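Local coordinates for protein CRISPR system Cmr subunit Cmr5 (Thermus thermophilus HB8, PDB 2ZOP) that forms a homotrimer and is probably a subunit of the Cmr ribonucleoprotein complex, which acts in CRISPR-based adaptive immunity against viruses and plasmids, at residues A[90-93]-A[94-97]; A[70-74]-A[75-79]. All coordinates share one frame; numbering follows the deposited sequence.

Contact 1 (A[90-93]-A[94-97]); sequences YLRL and TREV
Residues 90-93 run directly into 94-97 on helix 87-111, and four successive i to i+4 backbone bonds join them, as expected of regular alpha-helix. The straightest is V97 N to L93 O, 2.9 Å with an N-H...O angle of 172°. The first of these four pairs carries an additional bond: Y90 O accepts from T94 N and also from T94 OG1, the latter at 2.8 Å. The two donors arrive from opposite faces of the carbonyl plane, a bifurcated acceptor made possible because chi1 of -70° puts OG1 beside the backbone N of T94. The same hydroxyl stands over one face of the Y90 ring, near its rim, with OG1 4.0 Å from Y90 CE2.

R95 meets the carbon part of R92 with its guanidinium group. R95 bends at chi3 and lays one guanidinium face over the backbone of R92, CZ of R95 lying 3.8 Å from R92 CA, while R95 NH2 is 3.7 Å from R92 CG. Their guanidinium planes are turned 65° apart, and R92 NH1 stays 5.3 Å from R95 NH2. E96 runs alongside R92 in the same direction, its OE1 3.7 Å from R92 CG; outside the two segments, E96 OE1 forms a salt bridge with R4 NH1. Further round the helix, L93 CD1 approaches V97 CG2 at 4.2 Å, an apolar i to i+4 pair.

These groups divide the helix into distinct faces. Y90, L93, T94 and V97 pack on L44 of helix 44-52, and Y90 OH bonds S45 N; L93 and V97 also meet L78 of helix 75-84. L91 and R95 touch L38 and K34 of a second subunit, on its helix 25-42.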
loop_
_atom_site.group_PDB
_atom_site.type_symbol
_atom_site.label_atom_id
_atom_site.label_comp_id
_atom_site.label_asym_id
_atom_site.label_seq_id
_atom_site.Cartn_x
_atom_site.Cartn_y
_atom_site.Cartn_z
ATOM N N TYR A 90 -5.864 -9.222 -10.911
ATOM C CA TYR A 90 -4.566 -8.645 -10.565
ATOM C C TYR A 90 -4.258 -8.878 -9.095
ATOM O O TYR A 90 -3.122 -9.176 -8.729
ATOM C CB TYR A 90 -4.556 -7.142 -10.854
ATOM C CG TYR A 90 -3.218 -6.467 -10.630
ATOM C CD1 TYR A 90 -2.179 -6.591 -11.560
ATOM C CD2 TYR A 90 -2.986 -5.707 -9.480
ATOM C CE1 TYR A 90 -0.937 -5.965 -11.346
ATOM C CE2 TYR A 90 -1.757 -5.086 -9.258
ATOM C CZ TYR A 90 -0.739 -5.216 -10.193
ATOM O OH TYR A 90 0.455 -4.567 -9.967
ATOM N N LEU A 91 -5.274 -8.743 -8.247
ATOM C CA LEU A 91 -5.075 -8.943 -6.818
ATOM C C LEU A 91 -4.843 -10.419 -6.526
ATOM O O LEU A 91 -4.042 -10.765 -5.661
ATOM C CB LEU A 91 -6.277 -8.423 -6.035
ATOM C CG LEU A 91 -6.450 -6.904 -6.111
ATOM C CD1 LEU A 91 -7.769 -6.499 -5.485
ATOM C CD2 LEU A 91 -5.295 -6.228 -5.403
ATOM N N ARG A 92 -5.548 -11.283 -7.255
ATOM C CA ARG A 92 -5.394 -12.723 -7.097
ATOM C C ARG A 92 -3.998 -13.129 -7.562
ATOM O O ARG A 92 -3.320 -13.927 -6.908
ATOM C CB ARG A 92 -6.438 -13.476 -7.927
ATOM C CG ARG A 92 -6.213 -14.988 -7.948
ATOM C CD ARG A 92 -7.456 -15.758 -8.374
ATOM N NE ARG A 92 -7.847 -15.502 -9.758
ATOM C CZ ARG A 92 -9.006 -14.955 -10.116
ATOM N NH1 ARG A 92 -9.889 -14.602 -9.188
ATOM N NH2 ARG A 92 -9.290 -14.775 -11.398
ATOM N N LEU A 93 -3.571 -12.586 -8.698
ATOM C CA LEU A 93 -2.248 -12.906 -9.223
ATOM C C LEU A 93 -1.201 -12.452 -8.216
ATOM O O LEU A 93 -0.198 -13.135 -7.979
ATOM C CB LEU A 93 -2.015 -12.209 -10.561
ATOM C CG LEU A 93 -0.675 -12.525 -11.225
ATOM C CD1 LEU A 93 -0.572 -14.025 -11.482
ATOM C CD2 LEU A 93 -0.551 -11.728 -12.530
ATOM N N THR A 94 -1.446 -11.290 -7.620
ATOM C CA THR A 94 -0.537 -10.751 -6.622
ATOM C C THR A 94 -0.366 -11.765 -5.480
ATOM O O THR A 94 0.754 -12.070 -5.078
ATOM C CB THR A 94 -1.071 -9.408 -6.064
ATOM O OG1 THR A 94 -0.987 -8.396 -7.084
ATOM C CG2 THR A 94 -0.267 -8.975 -4.833
ATOM N N ARG A 95 -1.476 -12.294 -4.971
ATOM C CA ARG A 95 -1.422 -13.266 -3.876
ATOM C C ARG A 95 -0.608 -14.499 -4.235
ATOM O O ARG A 95 0.167 -14.991 -3.425
ATOM C CB ARG A 95 -2.825 -13.731 -3.478
ATOM C CG ARG A 95 -3.711 -12.671 -2.855
ATOM C CD ARG A 95 -4.877 -13.337 -2.125
ATOM N NE ARG A 95 -5.702 -14.160 -3.012
ATOM C CZ ARG A 95 -6.765 -13.718 -3.680
ATOM N NH1 ARG A 95 -7.150 -12.454 -3.572
ATOM N NH2 ARG A 95 -7.454 -14.542 -4.455
ATOM N N GLU A 96 -0.818 -15.000 -5.447
ATOM C CA GLU A 96 -0.123 -16.187 -5.948
ATOM C C GLU A 96 1.378 -15.962 -6.096
ATOM O O GLU A 96 2.184 -16.770 -5.648
ATOM C CB GLU A 96 -0.744 -16.604 -7.288
ATOM C CG GLU A 96 -2.171 -17.115 -7.130
ATOM C CD GLU A 96 -2.893 -17.328 -8.449
ATOM O OE1 GLU A 96 -4.009 -17.896 -8.431
ATOM O OE2 GLU A 96 -2.359 -16.924 -9.499
ATOM N N VAL A 97 1.756 -14.856 -6.718
ATOM C CA VAL A 97 3.166 -14.538 -6.896
ATOM C C VAL A 97 3.823 -14.356 -5.523
ATOM O O VAL A 97 4.916 -14.870 -5.278
ATOM C CB VAL A 97 3.322 -13.267 -7.767
ATOM C CG1 VAL A 97 4.760 -12.787 -7.772
ATOM C CG2 VAL A 97 2.873 -13.579 -9.193
#

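Contact 2 (A[70-74]-A[75-79]); sequences LGYRD and LRELA
L78 covers one face of the Y72 ring: its CD1 sits 4.0 Å from the ring centroid and 28° off the normal, a CH-pi contact, while E77 OE1 and L70 CB lie at the ring's edge. The R73 guanidinium has E77 CB over one face, 3.7 Å from R73 NH2, with D74 OD2 and R76 CB at its edge. These groups surround the N-cap of helix 75-84, three residues after G71, whose positive phi closes helix 57-69 in a Schellman motif.

D74 is the N-cap residue. Its CG is wedged between the backbone N and the carbonyl carbon (chi1 50°), which brings OD1 within 3.0 Å of E77 N for the capping bond. D74 OD2 instead receives R73 NE at 2.7 Å, a salt bridge entering from above the carboxylate plane, so both carboxylate oxygens are engaged. L75 N at the helix start bonds N64 OD1, while D74 O accepts from L78 N at 3.2 Å.

The E77 side chain, extended with CG anti to the backbone N, reaches back past the N-cap. Because its carboxylate meets the residue before the N-cap, the pairing is not a strict capping box: E77 OE1 accepts from R73 N at 2.6 Å, almost straight at 172°.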
loop_
_atom_site.group_PDB
_atom_site.type_symbol
_atom_site.label_atom_id
_atom_site.label_comp_id
_atom_site.label_asym_id
_atom_site.label_seq_id
_atom_site.Cartn_x
_atom_site.Cartn_y
_atom_site.Cartn_z
ATOM N N LEU A 70 4.891 -20.832 -11.400
ATOM C CA LEU A 70 3.487 -20.474 -11.468
ATOM C C LEU A 70 2.801 -20.963 -12.744
ATOM O O LEU A 70 1.607 -20.769 -12.913
ATOM C CB LEU A 70 3.314 -18.963 -11.323
ATOM C CG LEU A 70 3.632 -18.396 -9.935
ATOM C CD1 LEU A 70 3.358 -16.900 -9.926
ATOM C CD2 LEU A 70 2.780 -19.090 -8.882
ATOM N N GLY A 71 3.558 -21.587 -13.643
ATOM C CA GLY A 71 2.962 -22.107 -14.861
ATOM C C GLY A 71 3.071 -21.242 -16.104
ATOM O O GLY A 71 2.477 -21.569 -17.137
ATOM N N TYR A 72 3.816 -20.143 -16.017
ATOM C CA TYR A 72 3.999 -19.260 -17.167
ATOM C C TYR A 72 5.281 -19.657 -17.883
ATOM O O TYR A 72 6.130 -20.334 -17.305
ATOM C CB TYR A 72 4.096 -17.803 -16.704
ATOM C CG TYR A 72 2.800 -17.287 -16.130
ATOM C CD1 TYR A 72 1.816 -16.749 -16.956
ATOM C CD2 TYR A 72 2.537 -17.380 -14.765
ATOM C CE1 TYR A 72 0.595 -16.317 -16.433
ATOM C CE2 TYR A 72 1.333 -16.955 -14.233
ATOM C CZ TYR A 72 0.365 -16.424 -15.065
ATOM O OH TYR A 72 -0.829 -15.996 -14.528
ATOM N N ARG A 73 5.422 -19.230 -19.132
ATOM C CA ARG A 73 6.614 -19.537 -19.917
ATOM C C ARG A 73 7.876 -18.928 -19.302
ATOM O O ARG A 73 8.918 -19.581 -19.208
ATOM C CB ARG A 73 6.449 -18.995 -21.340
ATOM C CG ARG A 73 7.584 -19.346 -22.285
ATOM C CD ARG A 73 7.505 -18.505 -23.559
ATOM N NE ARG A 73 7.583 -17.083 -23.240
ATOM C CZ ARG A 73 6.632 -16.188 -23.503
ATOM N NH1 ARG A 73 5.507 -16.551 -24.111
ATOM N NH2 ARG A 73 6.800 -14.927 -23.124
ATOM N N ASP A 74 7.767 -17.665 -18.899
ATOM C CA ASP A 74 8.886 -16.929 -18.319
ATOM C C ASP A 74 8.380 -15.641 -17.682
ATOM O O ASP A 74 7.180 -15.369 -17.677
ATOM C CB ASP A 74 9.917 -16.591 -19.406
ATOM C CG ASP A 74 9.281 -15.943 -20.633
ATOM O OD1 ASP A 74 8.354 -15.126 -20.469
ATOM O OD2 ASP A 74 9.712 -16.246 -21.766
ATOM N N LEU A 75 9.305 -14.848 -17.152
ATOM C CA LEU A 75 8.955 -13.587 -16.510
ATOM C C LEU A 75 8.132 -12.683 -17.428
ATOM O O LEU A 75 7.154 -12.075 -16.982
ATOM C CB LEU A 75 10.226 -12.849 -16.058
ATOM C CG LEU A 75 10.013 -11.545 -15.279
ATOM C CD1 LEU A 75 9.111 -11.806 -14.067
ATOM C CD2 LEU A 75 11.356 -10.987 -14.825
ATOM N N ARG A 76 8.524 -12.591 -18.704
ATOM C CA ARG A 76 7.794 -11.745 -19.647
ATOM C C ARG A 76 6.321 -12.123 -19.770
ATOM O O ARG A 76 5.451 -11.248 -19.798
ATOM C CB ARG A 76 8.427 -11.783 -21.050
ATOM C CG ARG A 76 9.616 -10.865 -21.226
ATOM C CD ARG A 76 10.034 -10.780 -22.692
ATOM N NE ARG A 76 11.172 -9.885 -22.879
ATOM C CZ ARG A 76 12.398 -10.119 -22.416
ATOM N NH1 ARG A 76 12.663 -11.226 -21.738
ATOM N NH2 ARG A 76 13.365 -9.239 -22.631
ATOM N N GLU A 77 6.023 -13.413 -19.858
ATOM C CA GLU A 77 4.617 -13.789 -19.984
ATOM C C GLU A 77 3.842 -13.432 -18.709
ATOM O O GLU A 77 2.727 -12.917 -18.775
ATOM C CB GLU A 77 4.467 -15.277 -20.298
ATOM C CG GLU A 77 3.015 -15.660 -20.542
ATOM C CD GLU A 77 2.818 -17.118 -20.890
ATOM O OE1 GLU A 77 3.395 -17.982 -20.214
ATOM O OE2 GLU A 77 2.061 -17.402 -21.838
ATOM N N LEU A 78 4.438 -13.701 -17.552
ATOM C CA LEU A 78 3.796 -13.376 -16.272
ATOM C C LEU A 78 3.556 -11.856 -16.173
ATOM O O LEU A 78 2.477 -11.406 -15.782
ATOM C CB LEU A 78 4.679 -13.851 -15.105
ATOM C CG LEU A 78 4.332 -13.348 -13.686
ATOM C CD1 LEU A 78 2.957 -13.871 -13.249
ATOM C CD2 LEU A 78 5.412 -13.807 -12.697
ATOM N N ALA A 79 4.562 -11.067 -16.545
ATOM C CA ALA A 79 4.442 -9.608 -16.487
ATOM C C ALA A 79 3.297 -9.102 -17.367
ATOM O O ALA A 79 2.553 -8.202 -16.977
ATOM C CB ALA A 79 5.768 -8.952 -16.916
#

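Contacts 1 and 2 are both partly buried and combine apolar packing with polar or charged surface groups. Their backbone chemistry differs with position: 90-97 lies wholly inside helix 87-111, near its start, and four i to i+4 backbone bonds join its two halves, whereas 70-79 spans a helix-to-helix connection and uses side-chain oxygens to receive backbone N-H groups at and just before a helix start. Contact 1 also reaches a second subunit; contact 2 touches no other chain of the trimer. The two meet through their apolar sides: V97 CG2 lies 3.4 Å from L70 CD1, and L93 CD1 packs against both L78 CD1 and Y72 OH, joining helix 87-111 to the connection and helix 75-84.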